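Local coordinates for thiol-activated cytolysin (Desulfobulbus propionicus, PDB 6NAL), which forms pores in target membranes as a bacterial toxin, by assembling, as is typical of cholesterol-dependent cytolysins, into membrane-spanning rings, at the interface of chains A and B. Sequence-based numbering; all coordinates share one arbitrary frame. Chains: chain A/B, Thiol-activated cytolysin.

Contact 1: the interface of chains A and B. Residues chain A 385, 394-396, 398; chain B 54-56, 355.
A:Ile396 and B:Ser54 pair in the middle of the ladder that joins strand 394-400 of chain A to strand 45-58 of chain B, a parallel strand addition across the interface. The amide N of A:Ile396 gives its hydrogen to B:Ser54 O at 2.8 Å, and A:Ile396 O accepts from B:Glu56 N at 2.8 Å. Flanking rungs run from B:Ser54 N to A:Lys394 O at 3.0 Å and from A:His398 N to B:Glu56 O at 3.0 Å. Side chains then sort onto the two faces of the shared sheet. On one, B:Tyr55 has CG anti to its backbone N (chi1 -178°), which carries the ring across A:Ile396 at about a right angle; the branch methyl CG2 of A:Ile396 meets ring carbon CD1 of B:Tyr55 at 3.8 Å. The ring's far end runs alongside A:His398, both pointing the same way, with the B:Tyr55 hydroxyl OH 3.4 Å from A:His398 CB. The other arm of A:Ile396 reaches CD1 to 3.4 Å from the phenol OH of B:Tyr355, on strand 350-363. On the opposite face A:Val395 CG1 lies 3.6 Å from carboxylate OE2 of B:Glu56, and both its methyls flank the B:Ser54 hydroxyl. Behind this shell, A:Asp385 on strand 378-389 receives a weak hydrogen bond from A:His398 ND1, in the plane of the imidazole; its carboxylate stands 82° from the B:Tyr55 ring plane. Strand 394-400 belongs to the C-terminal beta sandwich of chain A, and pairing here extends its sheet with a strand from the N-terminal part of chain B.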
loop_
_atom_site.group_PDB
_atom_site.type_symbol
_atom_site.label_atom_id
_atom_site.label_comp_id
_atom_site.label_asym_id
_atom_site.label_seq_id
_atom_site.Cartn_x
_atom_site.Cartn_y
_atom_site.Cartn_z
ATOM N N ASP A 385 -13.884 -0.830 -13.732
ATOM C CA ASP A 385 -14.187 -1.444 -12.453
ATOM C C ASP A 385 -14.400 -0.352 -11.423
ATOM O O ASP A 385 -13.699 0.654 -11.435
ATOM C CB ASP A 385 -13.051 -2.368 -12.012
ATOM C CG ASP A 385 -13.092 -3.742 -12.688
ATOM O OD1 ASP A 385 -14.199 -4.182 -13.146
ATOM O OD2 ASP A 385 -12.000 -4.383 -12.726
ATOM N N LYS A 394 -13.085 -5.367 0.268
ATOM C CA LYS A 394 -12.894 -4.595 -0.956
ATOM C C LYS A 394 -13.790 -5.208 -2.033
ATOM O O LYS A 394 -13.517 -6.324 -2.489
ATOM C CB LYS A 394 -11.440 -4.642 -1.394
ATOM C CG LYS A 394 -11.067 -3.673 -2.493
ATOM C CD LYS A 394 -9.562 -3.807 -2.847
ATOM C CE LYS A 394 -9.200 -2.992 -4.075
ATOM N NZ LYS A 394 -7.889 -3.426 -4.681
ATOM N N VAL A 395 -14.845 -4.488 -2.428
ATOM C CA VAL A 395 -15.815 -4.932 -3.429
ATOM C C VAL A 395 -15.455 -4.302 -4.764
ATOM O O VAL A 395 -15.213 -3.090 -4.841
ATOM C CB VAL A 395 -17.255 -4.555 -3.029
ATOM C CG1 VAL A 395 -18.281 -4.964 -4.053
ATOM C CG2 VAL A 395 -17.632 -5.208 -1.739
ATOM N N ILE A 396 -15.414 -5.121 -5.803
ATOM C CA ILE A 396 -15.023 -4.708 -7.142
ATOM C C ILE A 396 -16.189 -5.025 -8.060
ATOM O O ILE A 396 -16.544 -6.197 -8.214
ATOM C CB ILE A 396 -13.748 -5.424 -7.602
ATOM C CG1 ILE A 396 -12.584 -5.042 -6.673
ATOM C CG2 ILE A 396 -13.390 -5.034 -9.019
ATOM C CD1 ILE A 396 -11.363 -5.942 -6.827
ATOM N N HIS A 398 -17.696 -4.730 -11.888
ATOM C CA HIS A 398 -17.531 -4.455 -13.304
ATOM C C HIS A 398 -18.688 -3.616 -13.813
ATOM O O HIS A 398 -19.842 -3.905 -13.522
ATOM C CB HIS A 398 -17.443 -5.766 -14.081
ATOM C CG HIS A 398 -17.106 -5.584 -15.528
ATOM N ND1 HIS A 398 -15.980 -4.916 -15.959
ATOM C CD2 HIS A 398 -17.749 -5.987 -16.640
ATOM C CE1 HIS A 398 -15.957 -4.909 -17.277
ATOM N NE2 HIS A 398 -17.026 -5.546 -17.713
ATOM N N SER B 54 -14.238 -9.148 -3.073
ATOM C CA SER B 54 -15.261 -9.783 -3.892
ATOM C C SER B 54 -15.404 -9.070 -5.232
ATOM O O SER B 54 -15.224 -7.867 -5.331
ATOM C CB SER B 54 -16.625 -9.826 -3.208
ATOM O OG SER B 54 -17.256 -8.579 -3.298
ATOM N N TYR B 55 -15.751 -9.843 -6.254
ATOM C CA TYR B 55 -15.965 -9.359 -7.606
ATOM C C TYR B 55 -17.393 -9.615 -8.020
ATOM O O TYR B 55 -17.876 -10.749 -7.913
ATOM C CB TYR B 55 -15.044 -10.077 -8.550
ATOM C CG TYR B 55 -15.133 -9.627 -9.975
ATOM C CD1 TYR B 55 -14.543 -8.444 -10.366
ATOM C CD2 TYR B 55 -15.797 -10.405 -10.951
ATOM C CE1 TYR B 55 -14.595 -8.023 -11.666
ATOM C CE2 TYR B 55 -15.846 -9.995 -12.255
ATOM C CZ TYR B 55 -15.248 -8.811 -12.604
ATOM O OH TYR B 55 -15.296 -8.383 -13.882
ATOM N N GLU B 56 -18.042 -8.575 -8.516
ATOM C CA GLU B 56 -19.406 -8.661 -9.000
ATOM C C GLU B 56 -19.434 -8.288 -10.463
ATOM O O GLU B 56 -18.909 -7.234 -10.839
ATOM C CB GLU B 56 -20.332 -7.707 -8.278
ATOM C CG GLU B 56 -20.174 -7.713 -6.817
ATOM C CD GLU B 56 -21.301 -6.963 -6.152
ATOM O OE1 GLU B 56 -22.238 -6.513 -6.898
ATOM O OE2 GLU B 56 -21.231 -6.839 -4.901
ATOM N N TYR B 355 -12.835 -13.722 -2.670
ATOM C CA TYR B 355 -11.519 -14.312 -2.830
ATOM C C TYR B 355 -10.527 -13.581 -1.945
ATOM O O TYR B 355 -10.800 -12.499 -1.414
ATOM C CB TYR B 355 -11.047 -14.281 -4.294
ATOM C CG TYR B 355 -10.942 -12.933 -4.946
ATOM C CD1 TYR B 355 -12.038 -12.338 -5.532
ATOM C CD2 TYR B 355 -9.717 -12.311 -5.081
ATOM C CE1 TYR B 355 -11.924 -11.098 -6.178
ATOM C CE2 TYR B 355 -9.587 -11.105 -5.721
ATOM C CZ TYR B 355 -10.693 -10.489 -6.260
ATOM O OH TYR B 355 -10.569 -9.274 -6.891
#

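Contact 2: the interface of chains A and B. Residues chain A 105-106, 132, 136, 142; chain B 436-437, 439.
The carbonyl O of B:Trp437 turns to a methyl, CD2 of A:Leu142, at 3.6 Å; no N or O of one chain comes within bonding reach of the other, so this is a contact of carbon surfaces. B:Ala436, B:Trp437 and B:Trp439 belong to the tryptophan-rich undecapeptide, the signature loop of cholesterol-dependent cytolysins, at the tip of the beta sandwich of chain B. In the family this loop acts at the membrane; here it lies against chain A.

B:Trp439 offers a face. With CG anti to the backbone N (chi1 -166°), its indole extends beside the A:Pro105-A:Gly106 turn, and A:Gly106 CA sits over the six-membered ring as a CH-pi contact, 3.3 Å from CE3 of B:Trp439. The backbone N of A:Gly106 lies over the same indole nearer the ring fusion, 3.5 Å from CD2 of B:Trp439. With no side chain in the way, N and CA of A:Gly106 come close over the ring. A:Pro105 covers the root of the indole, its CB 3.8 Å from CB of B:Trp439.

Next along, the methyl of B:Ala436 points into the angle between two aromatic rings of chain A. B:Ala436 CB comes up obliquely, from one side of the imidazole plane, to CE1 of A:His136 at 3.8 Å, and reaches the benzo rim of A:Trp132, where CZ2 is 3.9 Å from B:Ala436 CB. Those two rings belong to one unit: A:Trp132 near the end of helix 118-133 and A:His136 in the loop after it. A:His136 CE1 overlies one face of A:Trp132 toward its rim, modelled so closely that the exact spacing is doubtful. The backbone O of A:Trp132 stands 3.8 Å above the centre of the A:His136 ring plane.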
loop_
_atom_site.group_PDB
_atom_site.type_symbol
_atom_site.label_atom_id
_atom_site.label_comp_id
_atom_site.label_asym_id
_atom_site.label_seq_id
_atom_site.Cartn_x
_atom_site.Cartn_y
_atom_site.Cartn_z
ATOM N N PRO A 105 33.396 22.310 24.691
ATOM C CA PRO A 105 33.990 22.043 23.369
ATOM C C PRO A 105 35.075 23.042 23.053
ATOM O O PRO A 105 34.956 24.235 23.348
ATOM C CB PRO A 105 32.810 22.187 22.393
ATOM C CG PRO A 105 31.575 22.527 23.276
ATOM C CD PRO A 105 32.135 23.043 24.599
ATOM N N GLY A 106 36.153 22.527 22.485
ATOM C CA GLY A 106 37.330 23.327 22.237
ATOM C C GLY A 106 38.180 23.607 23.449
ATOM O O GLY A 106 39.253 24.199 23.298
ATOM N N TRP A 132 35.668 30.343 31.371
ATOM C CA TRP A 132 35.750 30.079 29.947
ATOM C C TRP A 132 35.244 31.250 29.132
ATOM O O TRP A 132 35.836 31.570 28.099
ATOM C CB TRP A 132 34.981 28.836 29.531
ATOM C CG TRP A 132 35.337 28.433 28.116
ATOM C CD1 TRP A 132 36.577 28.032 27.635
ATOM C CD2 TRP A 132 34.460 28.409 27.011
ATOM N NE1 TRP A 132 36.493 27.742 26.298
ATOM C CE2 TRP A 132 35.200 27.960 25.893
ATOM C CE3 TRP A 132 33.110 28.706 26.854
ATOM C CZ2 TRP A 132 34.624 27.807 24.641
ATOM C CZ3 TRP A 132 32.540 28.552 25.612
ATOM C CH2 TRP A 132 33.297 28.119 24.516
ATOM N N HIS A 136 36.782 34.728 26.537
ATOM C CA HIS A 136 36.356 34.944 25.140
ATOM C C HIS A 136 35.627 36.268 25.035
ATOM O O HIS A 136 34.495 36.371 24.548
ATOM C CB HIS A 136 35.467 33.833 24.591
ATOM C CG HIS A 136 36.191 32.537 24.419
ATOM N ND1 HIS A 136 35.545 31.340 24.221
ATOM C CD2 HIS A 136 37.514 32.247 24.459
ATOM C CE1 HIS A 136 36.439 30.370 24.129
ATOM N NE2 HIS A 136 37.641 30.895 24.265
ATOM N N LEU A 142 27.664 31.194 20.437
ATOM C CA LEU A 142 27.639 29.844 19.921
ATOM C C LEU A 142 26.574 29.724 18.832
ATOM O O LEU A 142 25.360 29.863 19.079
ATOM C CB LEU A 142 27.399 28.855 21.050
ATOM C CG LEU A 142 28.295 28.913 22.291
ATOM C CD1 LEU A 142 27.627 27.848 23.256
ATOM C CD2 LEU A 142 29.759 28.653 22.166
ATOM N N ALA B 436 37.217 27.258 19.190
ATOM C CA ALA B 436 36.391 27.052 20.376
ATOM C C ALA B 436 34.992 27.627 20.171
ATOM O O ALA B 436 33.996 27.040 20.620
ATOM C CB ALA B 436 37.072 27.670 21.597
ATOM N N TRP B 437 34.908 28.779 19.502
ATOM C CA TRP B 437 33.642 29.390 19.135
ATOM C C TRP B 437 32.672 28.327 18.595
ATOM O O TRP B 437 31.562 28.134 19.123
ATOM C CB TRP B 437 33.917 30.495 18.102
ATOM C CG TRP B 437 35.218 31.353 18.253
ATOM C CD1 TRP B 437 36.464 31.013 17.919
ATOM C CD2 TRP B 437 35.321 32.712 18.741
ATOM N NE1 TRP B 437 37.331 32.060 18.180
ATOM C CE2 TRP B 437 36.625 33.113 18.688
ATOM C CE3 TRP B 437 34.437 33.591 19.284
ATOM C CZ2 TRP B 437 37.028 34.416 19.121
ATOM C CZ3 TRP B 437 34.872 34.883 19.652
ATOM C CH2 TRP B 437 36.090 35.254 19.593
ATOM N N TRP B 439 33.213 24.622 17.632
ATOM C CA TRP B 439 34.088 23.460 17.567
ATOM C C TRP B 439 33.672 22.519 16.442
ATOM O O TRP B 439 34.507 22.062 15.650
ATOM C CB TRP B 439 34.094 22.723 18.906
ATOM C CG TRP B 439 35.203 21.742 19.028
ATOM C CD1 TRP B 439 35.095 20.403 19.153
ATOM C CD2 TRP B 439 36.595 22.040 19.027
ATOM N NE1 TRP B 439 36.341 19.827 19.223
ATOM C CE2 TRP B 439 37.282 20.817 19.160
ATOM C CE3 TRP B 439 37.330 23.227 18.934
ATOM C CZ2 TRP B 439 38.663 20.744 19.210
ATOM C CZ3 TRP B 439 38.695 23.156 18.965
ATOM C CH2 TRP B 439 39.356 21.923 19.099
#

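Contact 1 and contact 2 share no residues, and the centres of their C-alpha atoms lie about 67 Å apart, yet both belong to one two-fold interface, so each recurs with the chains exchanged. Both join the C-terminal beta sandwich of one copy to the N-terminal part of the other: chain A lends its sandwich in contact 1, chain B in contact 2. The chains therefore lie antiparallel, each sandwich against the N-terminal part of the other copy, and two such separated patches fix the relative orientation of the long chains. Whether this pair exists outside the crystal, or bears on the route to the pore, the structure alone does not show.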